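PDB 4TMD: DUF5642 domain-containing protein from Mycobacterium smegmatis, which is of unknown function but is probably a secreted or membrane-attached lipoprotein whose domain belongs to the Mog1p/PsbP clan. Local coordinates for residues A11-S16 / R183-A188; V162-L167 / A175-E180; A5-V10 / D156-I161. All blocks are in the same frame, centred on the assembly; numbering follows the deposited sequence.

Contact 1. Residues A11-S16 / R183-A188; sequences AQLKSS and RELLSA
L13 and L185 meet obliquely, one methyl against another. CD2 of L13 lies 3.9 Å from CD2 of L185. The same L13 methyl also rests on the helix backbone, with L13 CD2 3.6 Å from L185 O. The other branch turns along the helix: L13 CD1 is 4.0 Å from A188 O. The two methyls of L13 thus straddle about one turn of the helix surface. A188 adds its methyl beside this fork, with A188 CB 4.5 Å from L13 CD2.

S16 lies one 3-10 turn after L13, and its N bonds to L13 O. Its OG is anti to the backbone N (chi1 -174°), which carries the hydroxyl across to the L185 methyl, S16 OG to L185 CD2 3.7 Å. CD2 of L185 therefore touches both a leucine methyl and a serine hydroxyl, roughly at right angles. No hydrogen bond joins the segments, and the contact is van der Waals in kind.

L13 and L185 also both touch V83 of strand 79-88, and F17 covers L185 further. The N-terminal 3-10 segment and the C-terminal helix lie side by side on one face of the sheet. This is consistent with the alpha/beta sandwich layering expected of the Mog1p/PsbP clan.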
loop_
_atom_site.group_PDB
_atom_site.type_symbol
_atom_site.label_atom_id
_atom_site.label_comp_id
_atom_site.label_asym_id
_atom_site.label_seq_id
_atom_site.Cartn_x
_atom_site.Cartn_y
_atom_site.Cartn_z
ATOM N N ALA A 11 5.802 -2.876 -14.956
ATOM C CA ALA A 11 5.975 -1.875 -16.014
ATOM C C ALA A 11 4.776 -1.903 -16.944
ATOM O O ALA A 11 4.391 -0.883 -17.490
ATOM C CB ALA A 11 7.272 -2.123 -16.793
ATOM N N GLN A 12 4.162 -3.073 -17.092
ATOM C CA GLN A 12 2.974 -3.211 -17.933
ATOM C C GLN A 12 1.839 -2.253 -17.556
ATOM O O GLN A 12 1.061 -1.821 -18.415
ATOM C CB GLN A 12 2.466 -4.648 -17.854
ATOM C CG GLN A 12 2.183 -5.293 -19.161
ATOM C CD GLN A 12 1.744 -6.734 -18.982
ATOM O OE1 GLN A 12 2.554 -7.652 -19.004
ATOM N NE2 GLN A 12 0.455 -6.927 -18.794
ATOM N N LEU A 13 1.741 -1.923 -16.269
ATOM C CA LEU A 13 0.620 -1.123 -15.784
ATOM C C LEU A 13 0.710 0.356 -16.159
ATOM O O LEU A 13 -0.202 1.125 -15.884
ATOM C CB LEU A 13 0.488 -1.276 -14.263
ATOM C CG LEU A 13 -0.478 -2.414 -13.862
ATOM C CD1 LEU A 13 0.010 -3.784 -14.330
ATOM C CD2 LEU A 13 -0.761 -2.421 -12.381
ATOM N N LYS A 14 1.804 0.750 -16.784
ATOM C CA LYS A 14 1.893 2.084 -17.373
ATOM C C LYS A 14 0.726 2.321 -18.304
ATOM O O LYS A 14 0.121 3.385 -18.321
ATOM C CB LYS A 14 3.187 2.244 -18.147
ATOM C CG LYS A 14 4.392 2.428 -17.286
ATOM C CD LYS A 14 5.616 2.650 -18.158
ATOM C CE LYS A 14 6.067 1.352 -18.818
ATOM N NZ LYS A 14 7.424 1.450 -19.435
ATOM N N SER A 15 0.402 1.294 -19.074
ATOM C CA SER A 15 -0.647 1.383 -20.073
ATOM C C SER A 15 -2.037 1.356 -19.442
ATOM O O SER A 15 -3.048 1.414 -20.131
ATOM C CB SER A 15 -0.478 0.252 -21.087
ATOM O OG SER A 15 0.818 0.313 -21.675
ATOM N N SER A 16 -2.088 1.294 -18.122
ATOM C CA SER A 16 -3.362 1.304 -17.429
ATOM C C SER A 16 -3.829 2.741 -17.137
ATOM O O SER A 16 -4.928 2.944 -16.633
ATOM C CB SER A 16 -3.247 0.490 -16.134
ATOM O OG SER A 16 -4.489 0.350 -15.472
ATOM N N ARG A 183 -8.175 -0.726 -6.419
ATOM C CA ARG A 183 -8.418 -2.164 -6.283
ATOM C C ARG A 183 -8.214 -2.882 -7.624
ATOM O O ARG A 183 -7.672 -3.988 -7.676
ATOM C CB ARG A 183 -9.824 -2.433 -5.729
ATOM C CG ARG A 183 -10.010 -1.980 -4.260
ATOM C CD ARG A 183 -11.336 -2.456 -3.685
ATOM N NE ARG A 183 -12.471 -2.047 -4.511
ATOM C CZ ARG A 183 -13.192 -0.946 -4.315
ATOM N NH1 ARG A 183 -12.911 -0.131 -3.305
ATOM N NH2 ARG A 183 -14.199 -0.656 -5.131
ATOM N N GLU A 184 -8.621 -2.252 -8.719
ATOM C CA GLU A 184 -8.378 -2.863 -10.032
ATOM C C GLU A 184 -6.902 -2.894 -10.375
ATOM O O GLU A 184 -6.412 -3.864 -10.974
ATOM C CB GLU A 184 -9.168 -2.132 -11.120
ATOM C CG GLU A 184 -10.670 -2.251 -10.873
ATOM C CD GLU A 184 -11.512 -1.393 -11.789
ATOM O OE1 GLU A 184 -10.941 -0.647 -12.620
ATOM O OE2 GLU A 184 -12.754 -1.469 -11.663
ATOM N N LEU A 185 -6.163 -1.851 -9.988
ATOM C CA LEU A 185 -4.714 -1.889 -10.176
ATOM C C LEU A 185 -4.079 -3.078 -9.437
ATOM O O LEU A 185 -3.114 -3.658 -9.925
ATOM C CB LEU A 185 -4.056 -0.587 -9.697
ATOM C CG LEU A 185 -4.196 0.620 -10.631
ATOM C CD1 LEU A 185 -3.648 1.858 -9.931
ATOM C CD2 LEU A 185 -3.435 0.374 -11.933
ATOM N N LEU A 186 -4.599 -3.421 -8.258
ATOM C CA LEU A 186 -4.026 -4.534 -7.503
ATOM C C LEU A 186 -4.224 -5.853 -8.251
ATOM O O LEU A 186 -3.294 -6.639 -8.408
ATOM C CB LEU A 186 -4.640 -4.628 -6.113
ATOM C CG LEU A 186 -4.116 -5.812 -5.297
ATOM C CD1 LEU A 186 -2.684 -5.555 -4.821
ATOM C CD2 LEU A 186 -5.055 -6.119 -4.119
ATOM N N SER A 187 -5.442 -6.093 -8.717
ATOM C CA SER A 187 -5.722 -7.300 -9.472
ATOM C C SER A 187 -4.904 -7.357 -10.754
ATOM O O SER A 187 -4.367 -8.409 -11.127
ATOM C CB SER A 187 -7.209 -7.376 -9.790
ATOM O OG SER A 187 -7.943 -7.441 -8.590
ATOM N N ALA A 188 -4.807 -6.222 -11.437
ATOM C CA ALA A 188 -4.105 -6.189 -12.705
ATOM C C ALA A 188 -2.610 -6.416 -12.499
ATOM O O ALA A 188 -1.975 -7.109 -13.299
ATOM C CB ALA A 188 -4.368 -4.857 -13.438
#

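Contact 2. Residues V162-L167 / A175-E180; sequences VTANPL and AKVDTE
This contact belongs to the connection that leads from strand 158-166 into helix 179-194. The end of the strand meets the loop that leads into the helix, and V177 of that loop packs on the strand. Its two methyls divide the work. CG1 is anti to the backbone N (chi1 178°) and meets the methyl of A164, V177 CG1 to A164 CB 3.7 Å. V177 CG2 reaches the proline ring, 3.6 Å from P166 CD. The ring and the valine are set obliquely to each other. The ring also touches a backbone oxygen: P166 CB lies 3.5 Å from A175 O.

Beyond P166 a water links the two backbones. It accepts from A175 N at 3.0 Å. It donates to L167 O at 2.5 Å, which is short, so the exact value is doubtful. The CB of N165 points away from 175-180. N165 ND2 gives a hydrogen bond to P166 O of 2.8 Å, entering from above the carbonyl plane, 62° out of it.

D178 is the N-cap of the helix, and its OD1 accepts from R181 N. N79 bonds to K176 O and D178 N, holding the loop before the helix. Y149 of the neighbouring strand touches V177.

No direct hydrogen bond crosses between the segments. Side-chain contact is apolar, while the water serves backbone groups at the outer end, so the join combines a hydrophobic wedge with a solvent-mediated link.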
loop_
_atom_site.group_PDB
_atom_site.type_symbol
_atom_site.label_atom_id
_atom_site.label_comp_id
_atom_site.label_asym_id
_atom_site.label_seq_id
_atom_site.Cartn_x
_atom_site.Cartn_y
_atom_site.Cartn_z
ATOM N N VAL A 162 -0.545 -1.687 -3.621
ATOM C CA VAL A 162 -1.049 -0.492 -4.279
ATOM C C VAL A 162 -1.358 0.531 -3.195
ATOM O O VAL A 162 -2.070 0.240 -2.227
ATOM C CB VAL A 162 -2.303 -0.785 -5.150
ATOM C CG1 VAL A 162 -2.912 0.530 -5.711
ATOM C CG2 VAL A 162 -1.932 -1.746 -6.292
ATOM N N THR A 163 -0.783 1.718 -3.342
ATOM C CA THR A 163 -1.075 2.828 -2.441
ATOM C C THR A 163 -1.730 3.947 -3.236
ATOM O O THR A 163 -1.218 4.347 -4.283
ATOM C CB THR A 163 0.195 3.351 -1.754
ATOM O OG1 THR A 163 0.837 2.270 -1.058
ATOM C CG2 THR A 163 -0.166 4.450 -0.757
ATOM N N ALA A 164 -2.876 4.427 -2.762
ATOM C CA ALA A 164 -3.587 5.518 -3.427
ATOM C C ALA A 164 -3.826 6.651 -2.439
ATOM O O ALA A 164 -4.313 6.406 -1.341
ATOM C CB ALA A 164 -4.904 5.035 -3.992
ATOM N N ASN A 165 -3.496 7.882 -2.824
ATOM C CA ASN A 165 -3.689 9.033 -1.930
ATOM C C ASN A 165 -4.115 10.278 -2.720
ATOM O O ASN A 165 -3.773 10.404 -3.892
ATOM C CB ASN A 165 -2.404 9.308 -1.140
ATOM C CG ASN A 165 -1.289 9.832 -2.018
ATOM O OD1 ASN A 165 -0.506 9.069 -2.563
ATOM N ND2 ASN A 165 -1.229 11.141 -2.180
ATOM N N PRO A 166 -4.870 11.194 -2.084
ATOM C CA PRO A 166 -5.179 12.465 -2.753
ATOM C C PRO A 166 -3.896 13.252 -3.002
ATOM O O PRO A 166 -3.016 13.237 -2.134
ATOM C CB PRO A 166 -6.071 13.208 -1.743
ATOM C CG PRO A 166 -6.386 12.230 -0.655
ATOM C CD PRO A 166 -5.291 11.197 -0.673
ATOM N N LEU A 167 -3.767 13.896 -4.158
ATOM C CA LEU A 167 -2.701 14.871 -4.334
ATOM C C LEU A 167 -3.061 16.070 -3.457
ATOM O O LEU A 167 -4.167 16.607 -3.551
ATOM C CB LEU A 167 -2.554 15.305 -5.786
ATOM C CG LEU A 167 -2.077 14.287 -6.819
ATOM C CD1 LEU A 167 -2.195 14.863 -8.229
ATOM C CD2 LEU A 167 -0.640 13.866 -6.539
ATOM N N ALA A 175 -9.154 16.091 -3.897
ATOM C CA ALA A 175 -10.059 15.177 -4.560
ATOM C C ALA A 175 -10.237 13.946 -3.698
ATOM O O ALA A 175 -9.388 13.635 -2.858
ATOM C CB ALA A 175 -9.533 14.794 -5.943
ATOM N N LYS A 176 -11.349 13.256 -3.911
ATOM C CA LYS A 176 -11.604 11.957 -3.311
ATOM C C LYS A 176 -10.701 10.911 -3.967
ATOM O O LYS A 176 -10.437 10.993 -5.165
ATOM C CB LYS A 176 -13.068 11.584 -3.501
ATOM C CG LYS A 176 -13.608 10.569 -2.532
ATOM C CD LYS A 176 -15.092 10.318 -2.791
ATOM C CE LYS A 176 -15.686 9.402 -1.717
ATOM N NZ LYS A 176 -16.512 10.129 -0.698
ATOM N N VAL A 177 -10.235 9.933 -3.193
ATOM C CA VAL A 177 -9.472 8.817 -3.752
ATOM C C VAL A 177 -10.362 7.875 -4.574
ATOM O O VAL A 177 -11.420 7.460 -4.103
ATOM C CB VAL A 177 -8.783 7.992 -2.638
ATOM C CG1 VAL A 177 -8.032 6.806 -3.242
ATOM C CG2 VAL A 177 -7.839 8.865 -1.818
ATOM N N ASP A 178 -9.921 7.533 -5.787
ATOM C CA ASP A 178 -10.581 6.515 -6.620
ATOM C C ASP A 178 -10.153 5.115 -6.141
ATOM O O ASP A 178 -9.224 4.524 -6.693
ATOM C CB ASP A 178 -10.213 6.713 -8.102
ATOM C CG ASP A 178 -11.054 5.867 -9.048
ATOM O OD1 ASP A 178 -11.683 4.877 -8.605
ATOM O OD2 ASP A 178 -11.079 6.201 -10.257
ATOM N N THR A 179 -10.824 4.597 -5.111
ATOM C CA THR A 179 -10.475 3.296 -4.538
ATOM C C THR A 179 -10.828 2.157 -5.475
ATOM O O THR A 179 -10.231 1.087 -5.421
ATOM C CB THR A 179 -11.183 3.049 -3.192
ATOM O OG1 THR A 179 -12.598 3.051 -3.395
ATOM C CG2 THR A 179 -10.808 4.132 -2.156
ATOM N N GLU A 180 -11.830 2.374 -6.314
ATOM C CA GLU A 180 -12.179 1.391 -7.328
ATOM C C GLU A 180 -10.976 1.146 -8.246
ATOM O O GLU A 180 -10.598 0.009 -8.507
ATOM C CB GLU A 180 -13.394 1.863 -8.136
ATOM C CG GLU A 180 -13.863 0.852 -9.162
ATOM C CD GLU A 180 -15.034 1.359 -9.982
ATOM O OE1 GLU A 180 -14.990 2.525 -10.441
ATOM O OE2 GLU A 180 -15.998 0.591 -10.163
HETATM O O HOH W 1 -6.240 15.882 -4.716
#

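Contact 3. Residues A5-V10 / D156-I161; sequences ADIAKV and DNYMVI
Y158 reaches from the start of its strand toward A5 and I7 of the N-terminal segment. Its CB points toward that segment. CG is anti to the carbonyl carbon (chi1 -70°), and the ring stands out from the strand with one edge facing I7. Along this edge CD1 and CE1 meet the same methyl, I7 CG2. The methyl lies near the ring plane, with I7 CG2 3.9 Å from Y158 CE1. The side chains of I7 and Y158 are turned obliquely to each other.

The strand is a central one of the antiparallel sheet, lying between strands 79-88 and 145-155. The segment 5-10 runs over one face of that sheet and turns into a 3-10 segment at I7. D6 forms an Asx turn at this point: D6 OD1 accepts from A8 N at 3.2 Å, met from above the carboxylate plane. The backbone of D6 also bonds to V193, which ties the segment to helix 179-194.

Further out, the ring comes to A5. Y158 CE2 is 3.7 Å from A5 CB. Y158 CZ is 3.4 Å from A5 CB. The methyl approaches the ring obliquely. At the tip, Y158 OH lies 3.2 Å from A5 CB. A5 O is 3.4 Å from Y158 OH. Across the turn from the neighbouring strand, F155 meets the Y158 ring, their planes about 15° apart, and Y158 also touches E87 of strand 79-88.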
loop_
_atom_site.group_PDB
_atom_site.type_symbol
_atom_site.label_atom_id
_atom_site.label_comp_id
_atom_site.label_asym_id
_atom_site.label_seq_id
_atom_site.Cartn_x
_atom_site.Cartn_y
_atom_site.Cartn_z
ATOM N N ALA A 5 6.885 -15.747 -13.072
ATOM C CA ALA A 5 6.623 -14.542 -12.292
ATOM C C ALA A 5 7.840 -13.614 -12.337
ATOM O O ALA A 5 8.986 -14.070 -12.324
ATOM C CB ALA A 5 6.252 -14.892 -10.839
ATOM N N ASP A 6 7.582 -12.312 -12.395
ATOM C CA ASP A 6 8.629 -11.318 -12.561
ATOM C C ASP A 6 8.090 -9.965 -12.117
ATOM O O ASP A 6 7.183 -9.401 -12.758
ATOM C CB ASP A 6 9.084 -11.278 -14.025
ATOM C CG ASP A 6 10.364 -10.484 -14.241
ATOM O OD1 ASP A 6 10.897 -9.852 -13.295
ATOM O OD2 ASP A 6 10.828 -10.483 -15.400
ATOM N N ILE A 7 8.628 -9.448 -11.020
ATOM C CA ILE A 7 8.179 -8.154 -10.501
ATOM C C ILE A 7 8.384 -7.040 -11.525
ATOM O O ILE A 7 7.717 -6.008 -11.469
ATOM C CB ILE A 7 8.901 -7.767 -9.194
ATOM C CG1 ILE A 7 10.410 -7.580 -9.409
ATOM C CG2 ILE A 7 8.638 -8.804 -8.112
ATOM C CD1 ILE A 7 11.119 -7.021 -8.155
ATOM N N ALA A 8 9.299 -7.247 -12.466
ATOM C CA ALA A 8 9.563 -6.243 -13.503
ATOM C C ALA A 8 8.333 -6.027 -14.376
ATOM O O ALA A 8 8.200 -5.010 -15.042
ATOM C CB ALA A 8 10.760 -6.658 -14.367
ATOM N N LYS A 9 7.422 -6.985 -14.388
ATOM C CA LYS A 9 6.265 -6.837 -15.254
ATOM C C LYS A 9 5.262 -5.802 -14.732
ATOM O O LYS A 9 4.254 -5.573 -15.397
ATOM C CB LYS A 9 5.582 -8.193 -15.464
ATOM C CG LYS A 9 6.459 -9.211 -16.226
ATOM C CD LYS A 9 5.681 -10.469 -16.564
ATOM C CE LYS A 9 6.584 -11.673 -16.684
ATOM N NZ LYS A 9 7.657 -11.424 -17.679
ATOM N N VAL A 10 5.520 -5.160 -13.578
ATOM C CA VAL A 10 4.664 -4.029 -13.162
ATOM C C VAL A 10 4.737 -2.886 -14.154
ATOM O O VAL A 10 3.864 -2.018 -14.169
ATOM C CB VAL A 10 5.024 -3.394 -11.787
ATOM C CG1 VAL A 10 4.552 -4.236 -10.663
ATOM C CG2 VAL A 10 6.506 -3.034 -11.698
ATOM N N ASP A 156 2.898 -16.682 -2.284
ATOM C CA ASP A 156 4.244 -17.244 -2.240
ATOM C C ASP A 156 5.210 -16.219 -1.666
ATOM O O ASP A 156 4.936 -15.614 -0.625
ATOM C CB ASP A 156 4.692 -17.680 -3.627
ATOM C CG ASP A 156 3.858 -18.810 -4.170
ATOM O OD1 ASP A 156 3.344 -19.618 -3.358
ATOM O OD2 ASP A 156 3.710 -18.885 -5.408
ATOM N N ASN A 157 6.326 -16.003 -2.354
ATOM C CA ASN A 157 7.311 -15.039 -1.881
ATOM C C ASN A 157 7.151 -13.691 -2.581
ATOM O O ASN A 157 8.104 -12.923 -2.700
ATOM C CB ASN A 157 8.723 -15.591 -2.070
ATOM C CG ASN A 157 8.948 -16.881 -1.283
ATOM O OD1 ASN A 157 8.128 -17.252 -0.445
ATOM N ND2 ASN A 157 10.049 -17.565 -1.554
ATOM N N TYR A 158 5.934 -13.417 -3.042
ATOM C CA TYR A 158 5.659 -12.156 -3.713
ATOM C C TYR A 158 4.700 -11.337 -2.897
ATOM O O TYR A 158 3.795 -11.854 -2.233
ATOM C CB TYR A 158 5.074 -12.369 -5.114
ATOM C CG TYR A 158 6.051 -12.916 -6.120
ATOM C CD1 TYR A 158 6.812 -12.066 -6.908
ATOM C CD2 TYR A 158 6.208 -14.295 -6.290
ATOM C CE1 TYR A 158 7.707 -12.564 -7.834
ATOM C CE2 TYR A 158 7.115 -14.809 -7.213
ATOM C CZ TYR A 158 7.858 -13.936 -7.981
ATOM O OH TYR A 158 8.752 -14.425 -8.902
ATOM N N MET A 159 4.862 -10.033 -2.983
ATOM C CA MET A 159 3.886 -9.151 -2.377
ATOM C C MET A 159 3.684 -7.990 -3.313
ATOM O O MET A 159 4.664 -7.482 -3.843
ATOM C CB MET A 159 4.369 -8.673 -1.013
ATOM C CG MET A 159 3.441 -7.700 -0.344
ATOM S SD MET A 159 3.838 -7.582 1.416
ATOM C CE MET A 159 2.918 -8.971 2.065
ATOM N N VAL A 160 2.427 -7.600 -3.538
ATOM C CA VAL A 160 2.135 -6.458 -4.388
ATOM C C VAL A 160 1.376 -5.453 -3.555
ATOM O O VAL A 160 0.432 -5.813 -2.855
ATOM C CB VAL A 160 1.313 -6.849 -5.638
ATOM C CG1 VAL A 160 0.871 -5.598 -6.396
ATOM C CG2 VAL A 160 2.124 -7.785 -6.543
ATOM N N ILE A 161 1.808 -4.201 -3.599
ATOM C CA ILE A 161 1.185 -3.167 -2.797
ATOM C C ILE A 161 0.746 -1.991 -3.661
ATOM O O ILE A 161 1.564 -1.380 -4.355
ATOM C CB ILE A 161 2.131 -2.634 -1.708
ATOM C CG1 ILE A 161 2.744 -3.789 -0.910
ATOM C CG2 ILE A 161 1.382 -1.670 -0.801
ATOM C CD1 ILE A 161 3.615 -3.309 0.213
#

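In the fold
The three contacts gather on one face of the antiparallel sheet. Contacts 1 and 2 share helix 179-194, and their centres are about 14 Å apart. They touch through V162, with V162 CG2 3.7 Å from L186 CA. Contacts 2 and 3 share strand 158-166 but use different parts of it. Their centres are about 22 Å apart. Contacts 1 and 3 both use the N-terminal region, with centres about 12 Å apart, and L186 CD1 lies 3.7 Å from V160 O. Contact 3 sets the N-terminal segment against strand 158-166, contact 1 sets its continuation against helix 179-194, and contact 2 joins that strand to that helix. The function is unknown, and no contact includes a ligand.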